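Local coordinates for protein omega transaminase (Pseudomonas sp., PDB 5LH9) that probably transfers amino groups between an amine or amino acid, such as beta-alanine, and a keto acid such as pyruvate, using pyridoxal-5'-phosphate as its cofactor, at residues D[54-59]-D[419-424]; D[153-158]-D[168-173]; D[227-232]-D[260-265]; D[264-269]-D[290-295]. All coordinates share one frame; numbering follows the deposited sequence.

Overall arrangement
All four contacts are largely buried; contact 1 belongs to one sheet, contacts 3 and 4 lie on another and contact 2 beside it. Contact 1 joins neighbouring parallel strands of the sheet formed by N- and C-terminal parts of the chain. Contacts 3 and 4 share D264 and E265 and hold adjoining strands, their centres about 12 Å apart. Contact 2 pairs loops and meets contact 3 through H158 with D264 and Y157 with E231. Contact 1 relies on backbone bonds and aliphatic packing, contact 2 on glycine backbone and amide bonds, contact 3 on a regular ladder, and contact 4 on packing round the cofactor-bound lysine, with waters bridging the backbones. Contacts 2, 3 and 4 all touch the pyridoxal-5'-phosphate.

Contact 1: D[54-59]-D[419-424]; sequences RMLDGV and AGVLVR
M55 and L422 pack on one face of a short parallel strand pairing, with M55 CG 4.0 Å from L422 CB. M55 carries CG between its backbone N and carbonyl carbon (chi1 59°), which starts the chain close to L422; further bends at chi2 and chi3 then take it off at a slant. On the other face L56 CB lies 4.3 Å from V421 CG2, a looser touch. The backbone fixes this register: L56 N donates to G420 O at 2.8 Å, and L422 N reaches L56 O at 3.0 Å in an almost straight bond (174° at the hydrogen). G420, with positive phi, closes the preceding helix in a Schellman motif, so the chain passes from helix end to strand within one residue. Farther along, V59 runs across R424, its CG1 3.5 Å from R424 CB and 3.4 Å from R424 N. The carboxylate of D57 turns to other partners, among them Y88 of the second subunit. The side chain of R424 lies about 7 Å from the pyridoxal-5'-phosphate, nearest atoms compared. With its polar work done by main-chain atoms and its side chains meeting as hydrocarbon, this contact is a strand-to-strand join.

Contact 2: D[153-158]-D[168-173]; sequences LRNGYH and GGNGVY. With PLP (pyridoxal-5'-phosphate), chain H.
N170 reaches across to N155 with its whole amide. From CB, CG is set anti to the carbonyl carbon (chi1 -61°), which brings CG to 3.6 Å from N155 CA. There the side chain forks: OD1 rests 3.3 Å from N155 CA, while ND2, at the tip, donates to N155 O at 3.1 Å, coming from above that carbonyl plane, and gives another bond to a water at 2.9 Å. The amide planes of N155 and N170 stand 82° apart, and N155 ND2 is bonded to G237 instead. The two loops are tied by G169 N to G156 O (2.8 Å) and N155 N to G169 O (2.8 Å), the first nearly straight. L153 to G156 form a type II turn. R154 NE is buried without a partner. Y157 lies between Y173 and the pyridoxal-5'-phosphate: CD1 approaches Y173 CE2 at 3.9 Å, and CE1 sits over the centre of the Y173 ring, the planes at 47°. V172 CG2 backs the far face of Y173. Toward the cofactor Y157 presents an edge, CE2 being 3.7 Å from PLP C4. Backbone bonds and one amide thus hold together the loops that place an aromatic edge against the cofactor.

Contact 3: D[227-232]-D[260-265]; sequences ALIAEP and LLIADE. With PLP (pyridoxal-5'-phosphate), chain H.
A227 to A230 run parallel to L260 to D264, the strand axes 4.6 Å apart at closest and inclined by 20°. The four bonds of the backbone ladder alternate in donor strand: L228 N to L260 O, I262 N to L228 O (2.7 Å, nearly straight), A230 N to I262 O, and D264 N to A230 O. On the face bearing A227 and I229, the branched I262 reaches both neighbours: its CD1 is 3.7 Å from A227 CB and its CG2 3.8 Å from I229 CG1. On the reverse face L228 and L261 extend in the same direction next to each other, with L228 CD2 3.9 Å from L261 CD1.

Beyond the strands the side chains turn polar. D264 has CG anti to its backbone N (chi1 -173°), which carries OD2 to 2.9 Å from PLP N1. E231 is extended past CG and sets OE1 3.2 Å from the PLP methyl C2A, its carboxylate gripped by the backbone N of Y157 and of G235. E265, bent at chi2, lies across P232, OE2 3.5 Å from P232 CG, and is held by T268, S279 and G278. The two strands and helix 246-257 form a beta-alpha-beta unit of the fold type I aminotransferases. Aliphatic packing in the sheet therefore gives way to acids at the C-terminal strand ends. H158 holds D264 OD2, the oxygen next to N1, a geometry consistent with D264 favouring a protonated pyridine nitrogen, as in this family.

Contact 4: D[264-269]-D[290-295]; sequences DEVVTG and CLAKGI. With PLP (pyridoxal-5'-phosphate), chain H.
V266 and K293 run across one another on one face of the cofactor, V266 CG1 lying 3.6 Å from K293 NZ. From chi2 to chi3 the lysine is extended, then bends at chi4 (128°) to bring NZ to PLP C4A in a covalent bond of 1.4 Å. The branch of V266 that touches the lysine also lies over a pyridine face, its CG1 3.6 Å from PLP C4. V267 meets the lysine more obliquely, with its CG2 3.9 Å from K293 NZ. The lysine linkage, on the segment following strand 288-291, is consistent with the internal aldimine (Schiff base) formed in fold type I aminotransferases, and T330 of the second subunit packs against K293. At the strand end E265 N gives a weak bond to C290 O, while E265 CB meets L291 CD2 at 3.7 Å. D264 to V266 forms an Asx turn, V266 N donating to D264 OD1 at 3.2 Å. Two waters bridge the segments' backbones: one receives the N-H of A292, at 3.1 Å from its N, the other that of G294, at 2.9 Å from its N, and they lie against the carbonyls of E265, V266 and G269.

Contact 1: D[54-59]-D[419-424]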
loop_
_atom_site.group_PDB
_atom_site.type_symbol
_atom_site.label_atom_id
_atom_site.label_comp_id
_atom_site.label_asym_id
_atom_site.label_seq_id
_atom_site.Cartn_x
_atom_site.Cartn_y
_atom_site.Cartn_z
ATOM N N ARG D 54 -41.847 6.885 26.309
ATOM C CA ARG D 54 -42.057 6.957 24.875
ATOM C C ARG D 54 -41.378 8.196 24.317
ATOM O O ARG D 54 -41.312 9.241 24.970
ATOM C CB ARG D 54 -43.547 7.008 24.538
ATOM C CG ARG D 54 -44.354 5.842 25.071
ATOM C CD ARG D 54 -45.821 6.212 25.253
ATOM N NE ARG D 54 -46.344 7.013 24.149
ATOM C CZ ARG D 54 -46.670 6.525 22.955
ATOM N NH1 ARG D 54 -46.513 5.233 22.696
ATOM N NH2 ARG D 54 -47.144 7.333 22.018
ATOM N N MET D 55 -40.875 8.072 23.093
ATOM C CA MET D 55 -40.248 9.198 22.425
ATOM C C MET D 55 -40.408 9.027 20.925
ATOM O O MET D 55 -40.449 7.906 20.411
ATOM C CB MET D 55 -38.766 9.333 22.815
ATOM C CG MET D 55 -37.891 8.131 22.501
ATOM S SD MET D 55 -36.614 7.848 23.761
ATOM C CE MET D 55 -37.338 6.479 24.666
ATOM N N LEU D 56 -40.569 10.154 20.239
ATOM C CA LEU D 56 -40.517 10.157 18.785
ATOM C C LEU D 56 -39.151 9.684 18.310
ATOM O O LEU D 56 -38.114 10.061 18.863
ATOM C CB LEU D 56 -40.801 11.558 18.241
ATOM C CG LEU D 56 -40.977 11.655 16.727
ATOM C CD1 LEU D 56 -42.313 11.069 16.291
ATOM C CD2 LEU D 56 -40.846 13.099 16.270
ATOM N N ASP D 57 -39.155 8.848 17.277
ATOM C CA ASP D 57 -37.924 8.295 16.716
ATOM C C ASP D 57 -37.358 9.327 15.744
ATOM O O ASP D 57 -37.439 9.199 14.519
ATOM C CB ASP D 57 -38.215 6.955 16.049
ATOM C CG ASP D 57 -36.963 6.241 15.580
ATOM O OD1 ASP D 57 -35.849 6.697 15.904
ATOM O OD2 ASP D 57 -37.101 5.199 14.901
ATOM N N GLY D 58 -36.760 10.375 16.316
ATOM C CA GLY D 58 -36.220 11.472 15.528
ATOM C C GLY D 58 -35.040 11.093 14.663
ATOM O O GLY D 58 -34.665 11.869 13.777
ATOM N N VAL D 59 -34.452 9.921 14.902
ATOM C CA VAL D 59 -33.334 9.427 14.110
ATOM C C VAL D 59 -33.751 8.333 13.141
ATOM O O VAL D 59 -32.913 7.847 12.370
ATOM C CB VAL D 59 -32.201 8.937 15.035
ATOM C CG1 VAL D 59 -31.740 10.070 15.928
ATOM C CG2 VAL D 59 -32.660 7.769 15.890
ATOM N N ALA D 419 -37.679 15.389 26.757
ATOM C CA ALA D 419 -38.779 16.150 26.190
ATOM C C ALA D 419 -39.585 15.352 25.175
ATOM O O ALA D 419 -40.574 15.872 24.647
ATOM C CB ALA D 419 -38.234 17.418 25.547
ATOM N N GLY D 420 -39.192 14.116 24.899
ATOM C CA GLY D 420 -39.967 13.196 24.090
ATOM C C GLY D 420 -39.471 12.951 22.674
ATOM O O GLY D 420 -40.237 12.420 21.860
ATOM N N VAL D 421 -38.226 13.298 22.357
ATOM C CA VAL D 421 -37.702 13.100 21.011
ATOM C C VAL D 421 -36.273 12.596 21.116
ATOM O O VAL D 421 -35.431 13.228 21.761
ATOM C CB VAL D 421 -37.758 14.393 20.172
ATOM C CG1 VAL D 421 -37.287 14.119 18.749
ATOM C CG2 VAL D 421 -39.174 14.979 20.175
ATOM N N LEU D 422 -35.994 11.471 20.467
ATOM C CA LEU D 422 -34.644 10.931 20.426
ATOM C C LEU D 422 -33.946 11.476 19.185
ATOM O O LEU D 422 -34.419 11.279 18.060
ATOM C CB LEU D 422 -34.673 9.404 20.425
ATOM C CG LEU D 422 -33.323 8.700 20.579
ATOM C CD1 LEU D 422 -32.647 9.059 21.895
ATOM C CD2 LEU D 422 -33.508 7.201 20.477
ATOM N N VAL D 423 -32.826 12.163 19.395
ATOM C CA VAL D 423 -32.031 12.727 18.317
ATOM C C VAL D 423 -30.597 12.252 18.479
ATOM O O VAL D 423 -30.194 11.767 19.539
ATOM C CB VAL D 423 -32.098 14.266 18.285
ATOM C CG1 VAL D 423 -33.541 14.723 18.151
ATOM C CG2 VAL D 423 -31.450 14.870 19.538
ATOM N N ARG D 424 -29.824 12.422 17.404
ATOM C CA ARG D 424 -28.502 11.830 17.271
ATOM C C ARG D 424 -27.432 12.910 17.321
ATOM O O ARG D 424 -27.376 13.749 16.408
ATOM C CB ARG D 424 -28.423 11.082 15.944
ATOM C CG ARG D 424 -27.130 10.343 15.720
ATOM C CD ARG D 424 -27.236 9.446 14.510
ATOM N NE ARG D 424 -25.966 8.801 14.184
ATOM C CZ ARG D 424 -25.759 8.114 13.063
ATOM N NH1 ARG D 424 -26.743 7.978 12.186
ATOM N NH2 ARG D 424 -24.587 7.561 12.790
#

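Contact 2: D[153-158]-D[168-173]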
loop_
_atom_site.group_PDB
_atom_site.type_symbol
_atom_site.label_atom_id
_atom_site.label_comp_id
_atom_site.label_asym_id
_atom_site.label_seq_id
_atom_site.Cartn_x
_atom_site.Cartn_y
_atom_site.Cartn_z
ATOM N N LEU D 153 -14.929 12.587 -1.059
ATOM C CA LEU D 153 -15.034 13.903 -0.448
ATOM C C LEU D 153 -14.740 13.856 1.045
ATOM O O LEU D 153 -15.113 12.909 1.743
ATOM C CB LEU D 153 -16.435 14.484 -0.637
ATOM C CG LEU D 153 -16.986 14.563 -2.059
ATOM C CD1 LEU D 153 -18.333 15.262 -2.042
ATOM C CD2 LEU D 153 -16.015 15.273 -2.985
ATOM N N ARG D 154 -14.106 14.920 1.535
ATOM C CA ARG D 154 -14.039 15.146 2.971
ATOM C C ARG D 154 -15.439 15.100 3.564
ATOM O O ARG D 154 -16.416 15.510 2.931
ATOM C CB ARG D 154 -13.390 16.498 3.274
ATOM C CG ARG D 154 -11.901 16.536 3.027
ATOM C CD ARG D 154 -11.151 15.723 4.068
ATOM N NE ARG D 154 -11.359 16.237 5.420
ATOM C CZ ARG D 154 -10.655 17.227 5.970
ATOM N NH1 ARG D 154 -9.685 17.828 5.289
ATOM N NH2 ARG D 154 -10.926 17.620 7.208
ATOM N N ASN D 155 -15.535 14.587 4.788
ATOM C CA ASN D 155 -16.785 14.377 5.513
ATOM C C ASN D 155 -17.678 13.327 4.864
ATOM O O ASN D 155 -18.786 13.097 5.356
ATOM C CB ASN D 155 -17.595 15.672 5.682
ATOM C CG ASN D 155 -16.986 16.606 6.707
ATOM O OD1 ASN D 155 -15.908 17.160 6.495
ATOM N ND2 ASN D 155 -17.673 16.778 7.832
ATOM N N GLY D 156 -17.244 12.684 3.785
ATOM C CA GLY D 156 -18.019 11.589 3.230
ATOM C C GLY D 156 -17.962 10.362 4.126
ATOM O O GLY D 156 -16.946 10.073 4.760
ATOM N N TYR D 157 -19.078 9.639 4.184
ATOM C CA TYR D 157 -19.168 8.401 4.945
ATOM C C TYR D 157 -19.708 7.308 4.038
ATOM O O TYR D 157 -20.749 7.491 3.395
ATOM C CB TYR D 157 -20.068 8.556 6.173
ATOM C CG TYR D 157 -20.170 7.291 6.983
ATOM C CD1 TYR D 157 -19.105 6.867 7.761
ATOM C CD2 TYR D 157 -21.323 6.518 6.966
ATOM C CE1 TYR D 157 -19.178 5.704 8.509
ATOM C CE2 TYR D 157 -21.410 5.346 7.714
ATOM C CZ TYR D 157 -20.330 4.948 8.484
ATOM O OH TYR D 157 -20.382 3.793 9.238
ATOM N N HIS D 158 -18.999 6.175 3.987
ATOM C CA HIS D 158 -19.320 5.118 3.036
ATOM C C HIS D 158 -19.218 3.737 3.673
ATOM O O HIS D 158 -18.843 2.764 3.006
ATOM C CB HIS D 158 -18.405 5.212 1.816
ATOM C CG HIS D 158 -18.430 6.554 1.153
ATOM N ND1 HIS D 158 -19.561 7.062 0.553
ATOM C CD2 HIS D 158 -17.464 7.488 0.987
ATOM C CE1 HIS D 158 -19.293 8.254 0.050
ATOM N NE2 HIS D 158 -18.026 8.535 0.296
ATOM N N GLY D 168 -13.449 7.029 3.198
ATOM C CA GLY D 168 -14.162 7.895 4.114
ATOM C C GLY D 168 -13.413 9.189 4.367
ATOM O O GLY D 168 -12.187 9.255 4.289
ATOM N N GLY D 169 -14.178 10.243 4.653
ATOM C CA GLY D 169 -13.625 11.577 4.819
ATOM C C GLY D 169 -13.689 12.150 6.224
ATOM O O GLY D 169 -13.536 13.363 6.401
ATOM N N ASN D 170 -13.928 11.308 7.227
ATOM C CA ASN D 170 -13.934 11.729 8.624
ATOM C C ASN D 170 -12.906 10.928 9.414
ATOM O O ASN D 170 -12.948 9.693 9.433
ATOM C CB ASN D 170 -15.326 11.571 9.240
ATOM C CG ASN D 170 -16.379 12.419 8.535
ATOM O OD1 ASN D 170 -16.455 13.630 8.745
ATOM N ND2 ASN D 170 -17.196 11.786 7.702
ATOM N N GLY D 171 -12.010 11.640 10.103
ATOM C CA GLY D 171 -10.869 10.993 10.728
ATOM C C GLY D 171 -11.226 10.011 11.828
ATOM O O GLY D 171 -10.506 9.031 12.041
ATOM N N VAL D 172 -12.314 10.269 12.564
ATOM C CA VAL D 172 -12.645 9.443 13.730
ATOM C C VAL D 172 -12.797 7.971 13.353
ATOM O O VAL D 172 -12.602 7.084 14.196
ATOM C CB VAL D 172 -13.919 9.969 14.428
ATOM C CG1 VAL D 172 -13.674 11.343 15.027
ATOM C CG2 VAL D 172 -15.100 10.005 13.465
ATOM N N TYR D 173 -13.174 7.680 12.110
ATOM C CA TYR D 173 -13.312 6.296 11.670
ATOM C C TYR D 173 -11.991 5.682 11.222
ATOM O O TYR D 173 -11.958 4.480 10.936
ATOM C CB TYR D 173 -14.332 6.213 10.528
ATOM C CG TYR D 173 -15.659 6.863 10.863
ATOM C CD1 TYR D 173 -16.544 6.272 11.761
ATOM C CD2 TYR D 173 -16.016 8.076 10.294
ATOM C CE1 TYR D 173 -17.753 6.873 12.072
ATOM C CE2 TYR D 173 -17.221 8.684 10.597
ATOM C CZ TYR D 173 -18.087 8.080 11.487
ATOM O OH TYR D 173 -19.284 8.689 11.794
HETATM N N1 PLP H . -22.831 4.862 3.216
HETATM C C2 PLP H . -23.633 5.806 3.712
HETATM C C2A PLP H . -23.807 7.174 2.989
HETATM C C3 PLP H . -24.345 5.571 4.914
HETATM O O3 PLP H . -25.174 6.575 5.418
HETATM C C4 PLP H . -24.233 4.380 5.588
HETATM C C4A PLP H . -25.107 4.211 6.943
HETATM C C5 PLP H . -23.411 3.402 5.084
HETATM C C6 PLP H . -22.701 3.637 3.895
HETATM C C5A PLP H . -23.202 2.023 5.788
HETATM O O4P PLP H . -24.375 1.249 5.835
HETATM P P PLP H . -24.405 0.033 6.800
HETATM O O1P PLP H . -24.289 0.559 8.191
HETATM O O2P PLP H . -23.293 -0.894 6.503
HETATM O O3P PLP H . -25.736 -0.712 6.633
HETATM O O HOH W 1 -16.104 9.177 6.879
#

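Contact 3: D[227-232]-D[260-265]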
loop_
_atom_site.group_PDB
_atom_site.type_symbol
_atom_site.label_atom_id
_atom_site.label_comp_id
_atom_site.label_asym_id
_atom_site.label_seq_id
_atom_site.Cartn_x
_atom_site.Cartn_y
_atom_site.Cartn_z
ATOM N N ALA D 227 -12.872 5.596 -10.251
ATOM C CA ALA D 227 -14.204 6.061 -9.897
ATOM C C ALA D 227 -14.112 7.168 -8.863
ATOM O O ALA D 227 -13.106 7.315 -8.162
ATOM C CB ALA D 227 -15.059 4.908 -9.361
ATOM N N LEU D 228 -15.182 7.959 -8.801
ATOM C CA LEU D 228 -15.426 8.913 -7.729
ATOM C C LEU D 228 -16.731 8.536 -7.044
ATOM O O LEU D 228 -17.719 8.225 -7.715
ATOM C CB LEU D 228 -15.507 10.344 -8.268
ATOM C CG LEU D 228 -15.717 11.474 -7.258
ATOM C CD1 LEU D 228 -15.134 12.758 -7.803
ATOM C CD2 LEU D 228 -17.200 11.687 -6.928
ATOM N N ILE D 229 -16.738 8.563 -5.711
ATOM C CA ILE D 229 -17.909 8.194 -4.920
ATOM C C ILE D 229 -18.297 9.369 -4.034
ATOM O O ILE D 229 -17.432 10.008 -3.425
ATOM C CB ILE D 229 -17.659 6.931 -4.068
ATOM C CG1 ILE D 229 -18.931 6.550 -3.301
ATOM C CG2 ILE D 229 -16.493 7.151 -3.106
ATOM C CD1 ILE D 229 -18.883 5.160 -2.650
ATOM N N ALA D 230 -19.599 9.644 -3.957
ATOM C CA ALA D 230 -20.094 10.772 -3.180
ATOM C C ALA D 230 -21.550 10.533 -2.814
ATOM O O ALA D 230 -22.261 9.785 -3.492
ATOM C CB ALA D 230 -19.956 12.091 -3.948
ATOM N N GLU D 231 -21.976 11.160 -1.705
ATOM C CA GLU D 231 -23.370 11.156 -1.272
ATOM C C GLU D 231 -24.092 12.374 -1.847
ATOM O O GLU D 231 -23.566 13.489 -1.759
ATOM C CB GLU D 231 -23.459 11.185 0.247
ATOM C CG GLU D 231 -22.719 10.057 0.943
ATOM C CD GLU D 231 -22.311 10.423 2.356
ATOM O OE1 GLU D 231 -23.160 10.326 3.275
ATOM O OE2 GLU D 231 -21.146 10.845 2.536
ATOM N N PRO D 232 -25.279 12.222 -2.448
ATOM C CA PRO D 232 -26.008 13.414 -2.926
ATOM C C PRO D 232 -26.280 14.429 -1.830
ATOM O O PRO D 232 -26.345 15.635 -2.103
ATOM C CB PRO D 232 -27.309 12.825 -3.484
ATOM C CG PRO D 232 -26.972 11.413 -3.806
ATOM C CD PRO D 232 -26.006 10.981 -2.762
ATOM N N LEU D 260 -15.862 6.703 -13.425
ATOM C CA LEU D 260 -17.183 6.262 -13.004
ATOM C C LEU D 260 -17.664 7.080 -11.813
ATOM O O LEU D 260 -16.923 7.307 -10.851
ATOM C CB LEU D 260 -17.157 4.779 -12.629
ATOM C CG LEU D 260 -16.766 3.782 -13.718
ATOM C CD1 LEU D 260 -16.648 2.388 -13.127
ATOM C CD2 LEU D 260 -17.784 3.794 -14.848
ATOM N N LEU D 261 -18.925 7.496 -11.864
ATOM C CA LEU D 261 -19.542 8.247 -10.777
ATOM C C LEU D 261 -20.384 7.286 -9.952
ATOM O O LEU D 261 -21.386 6.747 -10.440
ATOM C CB LEU D 261 -20.392 9.395 -11.316
ATOM C CG LEU D 261 -21.182 10.184 -10.268
ATOM C CD1 LEU D 261 -20.283 10.701 -9.136
ATOM C CD2 LEU D 261 -21.908 11.333 -10.938
ATOM N N ILE D 262 -19.963 7.060 -8.710
ATOM C CA ILE D 262 -20.693 6.217 -7.769
ATOM C C ILE D 262 -21.479 7.127 -6.842
ATOM O O ILE D 262 -20.896 7.894 -6.067
ATOM C CB ILE D 262 -19.751 5.307 -6.962
ATOM C CG1 ILE D 262 -18.897 4.457 -7.901
ATOM C CG2 ILE D 262 -20.570 4.396 -6.020
ATOM C CD1 ILE D 262 -17.767 3.714 -7.208
ATOM N N ALA D 263 -22.800 7.035 -6.912
ATOM C CA ALA D 263 -23.673 7.763 -6.002
ATOM C C ALA D 263 -23.954 6.864 -4.806
ATOM O O ALA D 263 -24.605 5.822 -4.942
ATOM C CB ALA D 263 -24.968 8.174 -6.699
ATOM N N ASP D 264 -23.446 7.251 -3.642
ATOM C CA ASP D 264 -23.750 6.529 -2.409
ATOM C C ASP D 264 -25.126 6.985 -1.944
ATOM O O ASP D 264 -25.276 7.979 -1.232
ATOM C CB ASP D 264 -22.693 6.775 -1.344
ATOM C CG ASP D 264 -22.893 5.899 -0.130
ATOM O OD1 ASP D 264 -24.023 5.381 0.045
ATOM O OD2 ASP D 264 -21.924 5.720 0.638
ATOM N N GLU D 265 -26.148 6.244 -2.363
ATOM C CA GLU D 265 -27.534 6.561 -2.053
ATOM C C GLU D 265 -28.065 5.739 -0.887
ATOM O O GLU D 265 -29.265 5.452 -0.823
ATOM C CB GLU D 265 -28.401 6.340 -3.287
ATOM C CG GLU D 265 -27.999 7.191 -4.476
ATOM C CD GLU D 265 -28.875 8.412 -4.668
ATOM O OE1 GLU D 265 -29.691 8.725 -3.772
ATOM O OE2 GLU D 265 -28.750 9.053 -5.736
HETATM N N1 PLP H . -22.831 4.862 3.216
HETATM C C2 PLP H . -23.633 5.806 3.712
HETATM C C2A PLP H . -23.807 7.174 2.989
HETATM C C3 PLP H . -24.345 5.571 4.914
HETATM O O3 PLP H . -25.174 6.575 5.418
HETATM C C4 PLP H . -24.233 4.380 5.588
HETATM C C4A PLP H . -25.107 4.211 6.943
HETATM C C5 PLP H . -23.411 3.402 5.084
HETATM C C6 PLP H . -22.701 3.637 3.895
HETATM C C5A PLP H . -23.202 2.023 5.788
HETATM O O4P PLP H . -24.375 1.249 5.835
HETATM P P PLP H . -24.405 0.033 6.800
HETATM O O1P PLP H . -24.289 0.559 8.191
HETATM O O2P PLP H . -23.293 -0.894 6.503
HETATM O O3P PLP H . -25.736 -0.712 6.633
#

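Contact 4: D[264-269]-D[290-295]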
loop_
_atom_site.group_PDB
_atom_site.type_symbol
_atom_site.label_atom_id
_atom_site.label_comp_id
_atom_site.label_asym_id
_atom_site.label_seq_id
_atom_site.Cartn_x
_atom_site.Cartn_y
_atom_site.Cartn_z
ATOM N N ASP D 264 -23.446 7.251 -3.642
ATOM C CA ASP D 264 -23.750 6.529 -2.409
ATOM C C ASP D 264 -25.126 6.985 -1.944
ATOM O O ASP D 264 -25.276 7.979 -1.232
ATOM C CB ASP D 264 -22.693 6.775 -1.344
ATOM C CG ASP D 264 -22.893 5.899 -0.130
ATOM O OD1 ASP D 264 -24.023 5.381 0.045
ATOM O OD2 ASP D 264 -21.924 5.720 0.638
ATOM N N GLU D 265 -26.148 6.244 -2.363
ATOM C CA GLU D 265 -27.534 6.561 -2.053
ATOM C C GLU D 265 -28.065 5.739 -0.887
ATOM O O GLU D 265 -29.265 5.452 -0.823
ATOM C CB GLU D 265 -28.401 6.340 -3.287
ATOM C CG GLU D 265 -27.999 7.191 -4.476
ATOM C CD GLU D 265 -28.875 8.412 -4.668
ATOM O OE1 GLU D 265 -29.691 8.725 -3.772
ATOM O OE2 GLU D 265 -28.750 9.053 -5.736
ATOM N N VAL D 266 -27.188 5.335 0.030
ATOM C CA VAL D 266 -27.623 4.512 1.155
ATOM C C VAL D 266 -28.623 5.275 2.019
ATOM O O VAL D 266 -29.594 4.699 2.526
ATOM C CB VAL D 266 -26.398 4.029 1.950
ATOM C CG1 VAL D 266 -26.813 3.452 3.298
ATOM C CG2 VAL D 266 -25.628 2.999 1.132
ATOM N N VAL D 267 -28.412 6.573 2.197
ATOM C CA VAL D 267 -29.347 7.398 2.960
ATOM C C VAL D 267 -30.403 8.021 2.058
ATOM O O VAL D 267 -31.601 7.939 2.340
ATOM C CB VAL D 267 -28.567 8.476 3.744
ATOM C CG1 VAL D 267 -29.510 9.500 4.341
ATOM C CG2 VAL D 267 -27.756 7.824 4.850
ATOM N N THR D 268 -29.980 8.621 0.946
ATOM C CA THR D 268 -30.889 9.406 0.120
ATOM C C THR D 268 -31.768 8.545 -0.775
ATOM O O THR D 268 -32.793 9.028 -1.271
ATOM C CB THR D 268 -30.093 10.388 -0.747
ATOM O OG1 THR D 268 -29.073 9.683 -1.468
ATOM C CG2 THR D 268 -29.446 11.458 0.119
ATOM N N GLY D 269 -31.392 7.295 -1.003
ATOM C CA GLY D 269 -32.191 6.431 -1.837
ATOM C C GLY D 269 -33.589 6.249 -1.290
ATOM O O GLY D 269 -33.774 6.011 -0.091
ATOM N N CYS D 290 -25.440 2.877 -4.914
ATOM C CA CYS D 290 -25.316 2.097 -3.695
ATOM C C CYS D 290 -26.568 2.332 -2.863
ATOM O O CYS D 290 -26.925 3.483 -2.590
ATOM C CB CYS D 290 -24.077 2.514 -2.908
ATOM S SG CYS D 290 -22.555 2.470 -3.859
ATOM N N LEU D 291 -27.233 1.249 -2.472
ATOM C CA LEU D 291 -28.505 1.325 -1.771
ATOM C C LEU D 291 -28.500 0.418 -0.550
ATOM O O LEU D 291 -27.868 -0.641 -0.543
ATOM C CB LEU D 291 -29.661 0.925 -2.686
ATOM C CG LEU D 291 -29.820 1.755 -3.963
ATOM C CD1 LEU D 291 -30.817 1.098 -4.891
ATOM C CD2 LEU D 291 -30.267 3.169 -3.630
ATOM N N ALA D 292 -29.199 0.854 0.491
ATOM C CA ALA D 292 -29.434 0.011 1.650
ATOM C C ALA D 292 -30.486 0.673 2.525
ATOM O O ALA D 292 -31.451 1.233 2.012
ATOM C CB ALA D 292 -28.138 -0.230 2.425
ATOM N N LYS D 293 -30.297 0.586 3.839
ATOM C CA LYS D 293 -31.162 1.251 4.833
ATOM C C LYS D 293 -32.612 1.232 4.448
ATOM O O LYS D 293 -33.300 0.254 4.713
ATOM C CB LYS D 293 -30.653 2.667 5.031
ATOM C CG LYS D 293 -29.325 2.614 5.815
ATOM C CD LYS D 293 -28.824 3.999 6.284
ATOM C CE LYS D 293 -27.546 3.809 7.147
ATOM N NZ LYS D 293 -26.449 4.675 6.658
ATOM N N GLY D 294 -33.092 2.295 3.811
ATOM C CA GLY D 294 -34.509 2.425 3.502
ATOM C C GLY D 294 -35.091 1.395 2.544
ATOM O O GLY D 294 -36.311 1.294 2.402
ATOM N N ILE D 295 -34.228 0.621 1.884
ATOM C CA ILE D 295 -34.708 -0.333 0.886
ATOM C C ILE D 295 -35.600 -1.386 1.532
ATOM O O ILE D 295 -36.551 -1.874 0.907
ATOM C CB ILE D 295 -33.508 -0.964 0.149
ATOM C CG1 ILE D 295 -33.972 -1.703 -1.106
ATOM C CG2 ILE D 295 -32.757 -1.920 1.067
ATOM C CD1 ILE D 295 -32.827 -2.094 -2.041
HETATM N N1 PLP H . -22.831 4.862 3.216
HETATM C C2 PLP H . -23.633 5.806 3.712
HETATM C C2A PLP H . -23.807 7.174 2.989
HETATM C C3 PLP H . -24.345 5.571 4.914
HETATM O O3 PLP H . -25.174 6.575 5.418
HETATM C C4 PLP H . -24.233 4.380 5.588
HETATM C C4A PLP H . -25.107 4.211 6.943
HETATM C C5 PLP H . -23.411 3.402 5.084
HETATM C C6 PLP H . -22.701 3.637 3.895
HETATM C C5A PLP H . -23.202 2.023 5.788
HETATM O O4P PLP H . -24.375 1.249 5.835
HETATM P P PLP H . -24.405 0.033 6.800
HETATM O O1P PLP H . -24.289 0.559 8.191
HETATM O O2P PLP H . -23.293 -0.894 6.503
HETATM O O3P PLP H . -25.736 -0.712 6.633
HETATM O O HOH W 2 -30.977 3.257 -0.200
HETATM O O HOH W 3 -32.353 4.356 1.964
#